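Local coordinates for protein GCN5 like acetylase + bromodomain (PDB 4LDF) that probably acetylates histone H3 as a GCN5-type acetyltransferase of Cryptosporidium parvum, the piece described being its bromodomain, a module that in relatives reads acetyl-lysine, at residues Q20-L25 and Q57-K62; S26-A31 and E103-P108; K66-L71 and S75-R80. All coordinates share one frame; numbering follows the deposited sequence. Where two conformers were deposited one is given.

Interaction 1. Residues Q20-L25 and Q57-K62; sequences QLLDTL and QTMKRK
The first torsions set up the meeting of L22 with M59: chi1 is -71° in L22 and M59 is turned likewise, which places each CG opposite its own carbonyl carbon and sends the two side chains across each other at about a right angle. L22 CD1 lies against the M59 backbone, and its approach to M59 CB is 3.6 Å. The other methyl, L22 CD2, sits 3.9 Å from M59 CE, which the bend at the end of the methionine chain turns back toward the leucine. K60 is extended beyond CG and reaches across to helix 14-27. K60 CG packs on L22 CB at 3.9 Å, and K60 CE rests by the D23 backbone, 3.6 Å from D23 CA. There K60 NZ gives a salt bridge to D23 OD2 at 2.8 Å, taken on the anti side of the carboxylate and 22° from its plane. W19 adds a cation-pi contact to the same lysine, while F74 from helix 71-88 packs on L22. The segment axes approach to 9.7 Å at 158°, evidence of nearly antiparallel packing between helices 14-27 and 56-64, an apolar seam edged by an ion pair within the all-helical bromodomain fold.

Interaction 2. Residues S26-A31 and E103-P108; sequences SRHENA and EAFIWP
H28 and F105 meet where the backbone leaves helix 14-27: H28 is extended, with psi 130°, which breaks the helical path, whereas F105 lies on helix 93-110, and their CA atoms, 9.2 Å apart, are the closest pair between the segments. The gap is bridged by two rings. Both residues have CG anti to the backbone N (chi1 -166° in H28), and the side chains pass one another in opposite directions. H28 presents CD2 to a face of the phenyl ring. That carbon, H28 CD2, stands 3.8 Å above the F105 ring plane, over its centre, and its near-equal separations from the ring atoms, such as 4.0 Å to F105 CG and 4.1 Å to F105 CZ, confirm the central placement. With ring centroids 4.9 Å apart and planes at 73°, the pair is a T-shaped stack in which the imidazole supplies the edge and the phenyl the face.

The imidazole is also held from its own segment. N30 N donates to H28 ND1 over 3.1 Å and lies in the imidazole plane, so this bond uses the ring edge and helps fix its rotation. It also implies that ND1 acts as an acceptor here. A second link ties the turn together, from A31 N to H28 O at 3.0 Å. Q101 and L102 of helix 93-110 touch H28 as well, and T24 packs against F105, extending the contact onto helix 14-27. This is a surface contact, joining the start of the loop after the first long helix to the last helix of the left-handed four-helix bundle that characterises bromodomains.

Interaction 3. Residues K66-L71 and S75-R80; sequences KEYKTL and SSELKR
Y68 and E77 cross at about a right angle, linking the loop that follows helix 56-64 to helix 71-88 within the bromodomain helical bundle. The ring and carboxylate planes stand 73° apart, so the two flat groups do not stack. Instead, E77 OE2 lies at the edge of the phenol, near the ring plane, and accepts the proton of Y68 OH at 2.8 Å. From the carboxylate's side the approach is quite different: the hydroxyl comes from above, 62° out of that plane. E77 reaches the phenol with an extended chain, its CG anti to the backbone N. Both side chains are buried, and the glutamate has further partners: OE1 takes a salt bridge from K62 NZ and a hydrogen bond from T54 OG1. K62 would offset its charge, and the hydroxyl donors would probably also favour the ionised form. F74 meets the Y68 ring edge-to-face, and M59 packs by the hydroxyl.

A backbone bond makes the other join, where the loop enters helix 71-88. The hydroxyl of S75 stays beside the turn that precedes it, with S72 O as its stronger partner; its approach to L71 O, 3.2 Å from S75 OG, is not settled as a bond. The main-chain link is clear: S75 N donates to L71 O at 2.9 Å, with an N-H...O angle of 173°.

Interactions 1 and 3 are partly buried, each with two buried residues among the four that touch, whereas interaction 2 lies at the surface. Interactions 1 and 2 share helix 14-27: the first uses its body for an apolar seam with an ion pair beside it, the second the turn beyond its end for an aromatic pair without a hydrogen bond across the segments. Interaction 3 relies on polar bonds, and the charge of E77, shared with segment 57-62 through K62, ties it to interaction 1. Between interactions 2 and 3 the link is apolar, W107 and I106 packing on L78. The three contacts thus engage all four long helices of the bundle.

Interaction 1. Residues Q20-L25 and Q57-K62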
loop_
_atom_site.group_PDB
_atom_site.type_symbol
_atom_site.label_atom_id
_atom_site.label_comp_id
_atom_site.label_asym_id
_atom_site.label_seq_id
_atom_site.Cartn_x
_atom_site.Cartn_y
_atom_site.Cartn_z
ATOM N N GLN A 20 9.745 -5.983 -2.362
ATOM C CA GLN A 20 9.198 -7.234 -2.904
ATOM C C GLN A 20 7.793 -7.591 -2.396
ATOM O O GLN A 20 7.003 -8.218 -3.120
ATOM C CB GLN A 20 10.186 -8.395 -2.767
ATOM C CG GLN A 20 11.409 -8.231 -3.675
ATOM C CD GLN A 20 12.295 -9.449 -3.677
ATOM O OE1 GLN A 20 11.857 -10.580 -3.452
ATOM N NE2 GLN A 20 13.561 -9.238 -3.957
ATOM N N LEU A 21 7.480 -7.179 -1.162
ATOM C CA LEU A 21 6.139 -7.332 -0.586
ATOM C C LEU A 21 5.186 -6.447 -1.417
ATOM O O LEU A 21 4.112 -6.884 -1.807
ATOM C CB LEU A 21 6.155 -6.891 0.888
ATOM C CG LEU A 21 4.843 -6.805 1.652
ATOM C CD1 LEU A 21 5.070 -7.077 3.134
ATOM C CD2 LEU A 21 4.183 -5.435 1.496
ATOM N N LEU A 22 5.606 -5.228 -1.691
ATOM C CA LEU A 22 4.844 -4.247 -2.455
ATOM C C LEU A 22 4.673 -4.711 -3.890
ATOM O O LEU A 22 3.583 -4.575 -4.432
ATOM C CB LEU A 22 5.500 -2.878 -2.382
ATOM C CG LEU A 22 5.411 -2.146 -1.034
ATOM C CD1 LEU A 22 6.445 -1.035 -0.988
ATOM C CD2 LEU A 22 4.003 -1.571 -0.788
ATOM N N ASP A 23 5.724 -5.326 -4.467
ATOM C CA ASP A 23 5.677 -5.918 -5.803
ATOM C C ASP A 23 4.690 -7.087 -5.814
ATOM O O ASP A 23 3.836 -7.115 -6.680
ATOM C CB ASP A 23 7.072 -6.323 -6.331
ATOM C CG ASP A 23 7.103 -6.522 -7.844
ATOM O OD1 ASP A 23 7.637 -7.551 -8.295
ATOM O OD2 ASP A 23 6.550 -5.661 -8.574
ATOM N N THR A 24 4.741 -7.986 -4.808
ATOM C CA THR A 24 3.772 -9.085 -4.701
ATOM C C THR A 24 2.349 -8.518 -4.648
ATOM O O THR A 24 1.470 -8.986 -5.387
ATOM C CB THR A 24 4.057 -9.970 -3.461
ATOM O OG1 THR A 24 5.247 -10.695 -3.711
ATOM C CG2 THR A 24 2.920 -10.982 -3.177
ATOM N N LEU A 25 2.135 -7.520 -3.756
ATOM C CA LEU A 25 0.849 -6.853 -3.593
ATOM C C LEU A 25 0.352 -6.267 -4.900
ATOM O O LEU A 25 -0.776 -6.558 -5.285
ATOM C CB LEU A 25 0.878 -5.794 -2.473
ATOM C CG LEU A 25 -0.416 -5.008 -2.247
ATOM C CD1 LEU A 25 -1.521 -5.878 -1.589
ATOM C CD2 LEU A 25 -0.156 -3.759 -1.415
ATOM N N GLN A 57 3.308 2.903 -5.643
ATOM C CA GLN A 57 4.429 3.552 -6.320
ATOM C C GLN A 57 5.198 4.433 -5.323
ATOM O O GLN A 57 6.432 4.406 -5.321
ATOM C CB GLN A 57 3.902 4.349 -7.541
ATOM C CG GLN A 57 4.936 5.093 -8.372
ATOM C CD GLN A 57 4.247 5.975 -9.397
ATOM O OE1 GLN A 57 3.986 7.164 -9.166
ATOM N NE2 GLN A 57 3.877 5.394 -10.530
ATOM N N THR A 58 4.468 5.162 -4.445
ATOM C CA THR A 58 5.036 6.019 -3.401
ATOM C C THR A 58 5.844 5.146 -2.417
ATOM O O THR A 58 6.997 5.464 -2.144
ATOM C CB THR A 58 3.924 6.847 -2.712
ATOM O OG1 THR A 58 3.349 7.739 -3.668
ATOM C CG2 THR A 58 4.422 7.637 -1.496
ATOM N N MET A 59 5.247 4.054 -1.907
ATOM C CA MET A 59 5.913 3.139 -0.970
ATOM C C MET A 59 7.107 2.410 -1.603
ATOM O O MET A 59 8.129 2.254 -0.937
ATOM C CB MET A 59 4.910 2.185 -0.312
ATOM C CG MET A 59 3.947 2.903 0.626
ATOM S SD MET A 59 2.764 1.866 1.503
ATOM C CE MET A 59 1.681 1.369 0.191
ATOM N N LYS A 60 6.991 2.004 -2.896
ATOM C CA LYS A 60 8.072 1.352 -3.660
ATOM C C LYS A 60 9.238 2.323 -3.816
ATOM O O LYS A 60 10.384 1.890 -3.707
ATOM C CB LYS A 60 7.598 0.883 -5.036
ATOM C CG LYS A 60 7.136 -0.567 -5.059
ATOM C CD LYS A 60 6.756 -0.982 -6.474
ATOM C CE LYS A 60 6.538 -2.464 -6.567
ATOM N NZ LYS A 60 6.300 -2.922 -7.959
ATOM N N ARG A 61 8.948 3.633 -4.045
ATOM C CA ARG A 61 9.957 4.698 -4.184
ATOM C C ARG A 61 10.701 4.866 -2.870
ATOM O O ARG A 61 11.928 4.967 -2.863
ATOM C CB ARG A 61 9.301 6.044 -4.530
ATOM C CG ARG A 61 9.555 6.545 -5.939
ATOM C CD ARG A 61 9.369 8.059 -6.100
ATOM N NE ARG A 61 8.364 8.670 -5.215
ATOM C CZ ARG A 61 7.046 8.602 -5.389
ATOM N NH1 ARG A 61 6.228 9.219 -4.547
ATOM N NH2 ARG A 61 6.537 7.919 -6.404
ATOM N N LYS A 62 9.948 4.947 -1.760
ATOM C CA LYS A 62 10.485 5.063 -0.402
ATOM C C LYS A 62 11.399 3.857 -0.086
ATOM O O LYS A 62 12.492 4.042 0.441
ATOM C CB LYS A 62 9.346 5.182 0.625
ATOM C CG LYS A 62 8.558 6.495 0.503
ATOM C CD LYS A 62 7.621 6.729 1.690
ATOM C CE LYS A 62 6.788 7.964 1.485
ATOM N NZ LYS A 62 5.820 8.178 2.594
#

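Interaction 2. Residues S26-A31 and E103-P108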
loop_
_atom_site.group_PDB
_atom_site.type_symbol
_atom_site.label_atom_id
_atom_site.label_comp_id
_atom_site.label_asym_id
_atom_site.label_seq_id
_atom_site.Cartn_x
_atom_site.Cartn_y
_atom_site.Cartn_z
ATOM N N SER A 26 1.180 -5.458 -5.582
ATOM C CA SER A 26 0.824 -4.803 -6.853
ATOM C C SER A 26 0.461 -5.761 -7.981
ATOM O O SER A 26 -0.392 -5.418 -8.797
ATOM C CB SER A 26 1.924 -3.849 -7.310
ATOM O OG SER A 26 3.147 -4.544 -7.486
ATOM N N ARG A 27 1.094 -6.953 -8.027
ATOM C CA ARG A 27 0.845 -7.970 -9.062
ATOM C C ARG A 27 -0.514 -8.653 -8.920
ATOM O O ARG A 27 -0.994 -9.247 -9.892
ATOM C CB ARG A 27 1.993 -8.987 -9.157
ATOM C CG ARG A 27 3.314 -8.330 -9.567
ATOM C CD ARG A 27 4.460 -9.304 -9.521
ATOM N NE ARG A 27 5.447 -9.008 -10.556
ATOM C CZ ARG A 27 5.301 -9.318 -11.841
ATOM N NH1 ARG A 27 6.248 -9.015 -12.711
ATOM N NH2 ARG A 27 4.205 -9.937 -12.263
ATOM N N HIS A 28 -1.148 -8.548 -7.743
ATOM C CA HIS A 28 -2.505 -9.077 -7.557
ATOM C C HIS A 28 -3.411 -8.296 -8.521
ATOM O O HIS A 28 -3.345 -7.071 -8.549
ATOM C CB HIS A 28 -3.004 -8.867 -6.116
ATOM C CG HIS A 28 -4.228 -9.668 -5.792
ATOM N ND1 HIS A 28 -5.455 -9.385 -6.367
ATOM C CD2 HIS A 28 -4.386 -10.683 -4.910
ATOM C CE1 HIS A 28 -6.303 -10.252 -5.850
ATOM N NE2 HIS A 28 -5.708 -11.042 -4.954
ATOM N N GLU A 29 -4.229 -8.996 -9.319
ATOM C CA GLU A 29 -5.128 -8.361 -10.304
ATOM C C GLU A 29 -5.988 -7.197 -9.750
ATOM O O GLU A 29 -6.170 -6.217 -10.459
ATOM C CB GLU A 29 -5.995 -9.411 -11.023
ATOM C CG GLU A 29 -7.065 -10.070 -10.165
ATOM C CD GLU A 29 -8.075 -10.954 -10.876
ATOM O OE1 GLU A 29 -9.122 -11.250 -10.264
ATOM O OE2 GLU A 29 -7.825 -11.355 -12.035
ATOM N N ASN A 30 -6.465 -7.301 -8.487
ATOM C CA ASN A 30 -7.305 -6.305 -7.798
ATOM C C ASN A 30 -6.548 -5.183 -7.092
ATOM O O ASN A 30 -7.165 -4.335 -6.444
ATOM C CB ASN A 30 -8.313 -6.987 -6.858
ATOM C CG ASN A 30 -9.284 -7.858 -7.611
ATOM O OD1 ASN A 30 -9.557 -7.647 -8.800
ATOM N ND2 ASN A 30 -9.796 -8.881 -6.964
ATOM N N ALA A 31 -5.227 -5.156 -7.255
ATOM C CA ALA A 31 -4.355 -4.125 -6.696
ATOM C C ALA A 31 -4.304 -2.885 -7.576
ATOM O O ALA A 31 -3.773 -1.849 -7.152
ATOM C CB ALA A 31 -2.959 -4.683 -6.505
ATOM N N GLU A 103 -5.559 -6.677 1.854
ATOM C CA GLU A 103 -4.935 -6.556 3.175
ATOM C C GLU A 103 -4.767 -7.938 3.789
ATOM O O GLU A 103 -3.680 -8.256 4.265
ATOM C CB GLU A 103 -5.758 -5.629 4.084
ATOM C CG GLU A 103 -5.014 -5.210 5.338
ATOM C CD GLU A 103 -5.803 -4.327 6.281
ATOM O OE1 GLU A 103 -5.744 -4.558 7.508
ATOM O OE2 GLU A 103 -6.552 -3.462 5.785
ATOM N N ALA A 104 -5.815 -8.787 3.695
ATOM C CA ALA A 104 -5.796 -10.164 4.185
ATOM C C ALA A 104 -4.780 -10.985 3.397
ATOM O O ALA A 104 -4.081 -11.804 3.984
ATOM C CB ALA A 104 -7.182 -10.788 4.053
ATOM N N PHE A 105 -4.679 -10.747 2.073
ATOM C CA PHE A 105 -3.739 -11.456 1.194
ATOM C C PHE A 105 -2.269 -11.145 1.550
ATOM O O PHE A 105 -1.459 -12.070 1.601
ATOM C CB PHE A 105 -4.032 -11.111 -0.289
ATOM C CG PHE A 105 -2.919 -11.377 -1.278
ATOM C CD1 PHE A 105 -2.727 -12.648 -1.810
ATOM C CD2 PHE A 105 -2.083 -10.344 -1.709
ATOM C CE1 PHE A 105 -1.693 -12.893 -2.724
ATOM C CE2 PHE A 105 -1.073 -10.584 -2.643
ATOM C CZ PHE A 105 -0.868 -11.860 -3.129
ATOM N N ILE A 106 -1.940 -9.854 1.789
ATOM C CA ILE A 106 -0.563 -9.388 2.057
ATOM C C ILE A 106 -0.062 -9.438 3.513
ATOM O O ILE A 106 1.159 -9.464 3.726
ATOM C CB ILE A 106 -0.264 -8.021 1.365
ATOM C CG1 ILE A 106 1.233 -7.864 0.967
ATOM C CG2 ILE A 106 -0.750 -6.841 2.210
ATOM C CD1 ILE A 106 1.773 -8.865 -0.107
ATOM N N TRP A 107 -0.983 -9.439 4.498
ATOM C CA TRP A 107 -0.640 -9.484 5.932
ATOM C C TRP A 107 0.280 -10.662 6.311
ATOM O O TRP A 107 1.239 -10.405 7.043
ATOM C CB TRP A 107 -1.864 -9.325 6.857
ATOM C CG TRP A 107 -1.771 -8.127 7.768
ATOM C CD1 TRP A 107 -1.772 -8.132 9.136
ATOM C CD2 TRP A 107 -1.679 -6.744 7.373
ATOM N NE1 TRP A 107 -1.635 -6.851 9.615
ATOM C CE2 TRP A 107 -1.596 -5.976 8.557
ATOM C CE3 TRP A 107 -1.599 -6.083 6.128
ATOM C CZ2 TRP A 107 -1.440 -4.578 8.534
ATOM C CZ3 TRP A 107 -1.508 -4.701 6.110
ATOM C CH2 TRP A 107 -1.424 -3.963 7.303
ATOM N N PRO A 108 0.085 -11.914 5.799
ATOM C CA PRO A 108 1.055 -12.989 6.103
ATOM C C PRO A 108 2.499 -12.628 5.705
ATOM O O PRO A 108 3.411 -12.902 6.480
ATOM C CB PRO A 108 0.556 -14.167 5.256
ATOM C CG PRO A 108 -0.881 -13.931 5.079
ATOM C CD PRO A 108 -1.015 -12.434 4.957
#

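Interaction 3. Residues K66-L71 and S75-R80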
loop_
_atom_site.group_PDB
_atom_site.type_symbol
_atom_site.label_atom_id
_atom_site.label_comp_id
_atom_site.label_asym_id
_atom_site.label_seq_id
_atom_site.Cartn_x
_atom_site.Cartn_y
_atom_site.Cartn_z
ATOM N N LYS A 66 15.673 3.400 0.322
ATOM C CA LYS A 66 16.037 2.878 1.654
ATOM C C LYS A 66 15.625 3.827 2.790
ATOM O O LYS A 66 16.343 3.997 3.777
ATOM C CB LYS A 66 17.538 2.486 1.695
ATOM C CG LYS A 66 17.950 1.591 0.523
ATOM C CD LYS A 66 19.351 1.030 0.669
ATOM C CE LYS A 66 19.942 0.564 -0.643
ATOM N NZ LYS A 66 20.923 1.548 -1.179
ATOM N N GLU A 67 14.429 4.429 2.640
ATOM C CA GLU A 67 13.883 5.412 3.564
ATOM C C GLU A 67 13.117 4.855 4.765
ATOM O O GLU A 67 12.855 5.609 5.697
ATOM C CB GLU A 67 13.069 6.463 2.808
ATOM C CG GLU A 67 13.925 7.391 1.963
ATOM C CD GLU A 67 13.149 8.257 0.988
ATOM O OE1 GLU A 67 11.911 8.373 1.140
ATOM O OE2 GLU A 67 13.783 8.820 0.066
ATOM N N TYR A 68 12.741 3.556 4.766
ATOM C CA TYR A 68 12.083 3.039 5.966
ATOM C C TYR A 68 13.145 2.666 6.976
ATOM O O TYR A 68 14.024 1.855 6.683
ATOM C CB TYR A 68 11.134 1.861 5.674
ATOM C CG TYR A 68 9.935 2.258 4.848
ATOM C CD1 TYR A 68 9.807 1.841 3.524
ATOM C CD2 TYR A 68 8.937 3.079 5.376
ATOM C CE1 TYR A 68 8.707 2.207 2.751
ATOM C CE2 TYR A 68 7.859 3.497 4.595
ATOM C CZ TYR A 68 7.735 3.036 3.289
ATOM O OH TYR A 68 6.656 3.391 2.510
ATOM N N LYS A 69 13.096 3.318 8.143
ATOM C CA LYS A 69 14.012 3.121 9.271
ATOM C C LYS A 69 13.580 1.906 10.097
ATOM O O LYS A 69 14.430 1.188 10.631
ATOM C CB LYS A 69 14.017 4.385 10.157
ATOM N N THR A 70 12.249 1.701 10.240
ATOM C CA THR A 70 11.692 0.571 10.993
ATOM C C THR A 70 10.593 -0.095 10.181
ATOM O O THR A 70 10.068 0.516 9.243
ATOM C CB THR A 70 11.152 1.001 12.383
ATOM O OG1 THR A 70 10.043 1.893 12.235
ATOM C CG2 THR A 70 12.230 1.578 13.313
ATOM N N LEU A 71 10.240 -1.341 10.536
ATOM C CA LEU A 71 9.115 -2.030 9.900
ATOM C C LEU A 71 7.784 -1.295 10.234
ATOM O O LEU A 71 6.961 -1.121 9.332
ATOM C CB LEU A 71 9.048 -3.518 10.299
ATOM C CG LEU A 71 7.830 -4.321 9.746
ATOM C CD1 LEU A 71 7.755 -4.283 8.196
ATOM C CD2 LEU A 71 7.820 -5.730 10.257
ATOM N N SER A 75 4.515 -0.572 7.890
ATOM C CA SER A 75 3.235 -1.225 8.213
ATOM C C SER A 75 2.114 -0.225 8.520
ATOM O O SER A 75 0.973 -0.477 8.132
ATOM C CB SER A 75 3.393 -2.282 9.304
ATOM O OG SER A 75 3.994 -1.762 10.475
ATOM N N SER A 76 2.447 0.948 9.128
ATOM C CA SER A 76 1.474 2.015 9.407
ATOM C C SER A 76 0.983 2.620 8.096
ATOM O O SER A 76 -0.216 2.845 7.941
ATOM C CB SER A 76 2.088 3.113 10.268
ATOM O OG SER A 76 2.694 2.566 11.424
ATOM N N GLU A 77 1.917 2.884 7.165
ATOM C CA GLU A 77 1.651 3.449 5.852
ATOM C C GLU A 77 0.839 2.479 4.994
ATOM O O GLU A 77 -0.109 2.899 4.344
ATOM C CB GLU A 77 2.966 3.790 5.129
ATOM C CG GLU A 77 2.704 4.627 3.884
ATOM C CD GLU A 77 3.880 5.393 3.320
ATOM O OE1 GLU A 77 3.661 6.213 2.397
ATOM O OE2 GLU A 77 5.013 5.190 3.812
ATOM N N LEU A 78 1.239 1.190 4.965
ATOM C CA LEU A 78 0.513 0.181 4.200
ATOM C C LEU A 78 -0.906 0.035 4.746
ATOM O O LEU A 78 -1.839 -0.057 3.945
ATOM C CB LEU A 78 1.248 -1.181 4.174
ATOM C CG LEU A 78 0.535 -2.321 3.419
ATOM C CD1 LEU A 78 0.396 -2.007 1.923
ATOM C CD2 LEU A 78 1.240 -3.645 3.644
ATOM N N LYS A 79 -1.080 0.029 6.091
ATOM C CA LYS A 79 -2.422 -0.054 6.691
ATOM C C LYS A 79 -3.243 1.173 6.296
ATOM O O LYS A 79 -4.406 1.024 5.921
ATOM C CB LYS A 79 -2.386 -0.188 8.225
ATOM C CG LYS A 79 -3.741 -0.616 8.769
ATOM C CD LYS A 79 -3.885 -0.398 10.245
ATOM C CE LYS A 79 -5.190 -0.984 10.741
ATOM N NZ LYS A 79 -6.353 -0.080 10.489
ATOM N N ARG A 80 -2.626 2.377 6.383
ATOM C CA ARG A 80 -3.199 3.666 5.994
ATOM C C ARG A 80 -3.662 3.624 4.525
ATOM O O ARG A 80 -4.732 4.144 4.224
ATOM C CB ARG A 80 -2.180 4.810 6.233
ATOM C CG ARG A 80 -2.629 6.188 5.671
ATOM C CD ARG A 80 -2.034 7.408 6.370
ATOM N NE ARG A 80 -0.606 7.275 6.677
ATOM C CZ ARG A 80 0.385 7.527 5.827
ATOM N NH1 ARG A 80 1.646 7.392 6.212
ATOM N NH2 ARG A 80 0.123 7.917 4.584
#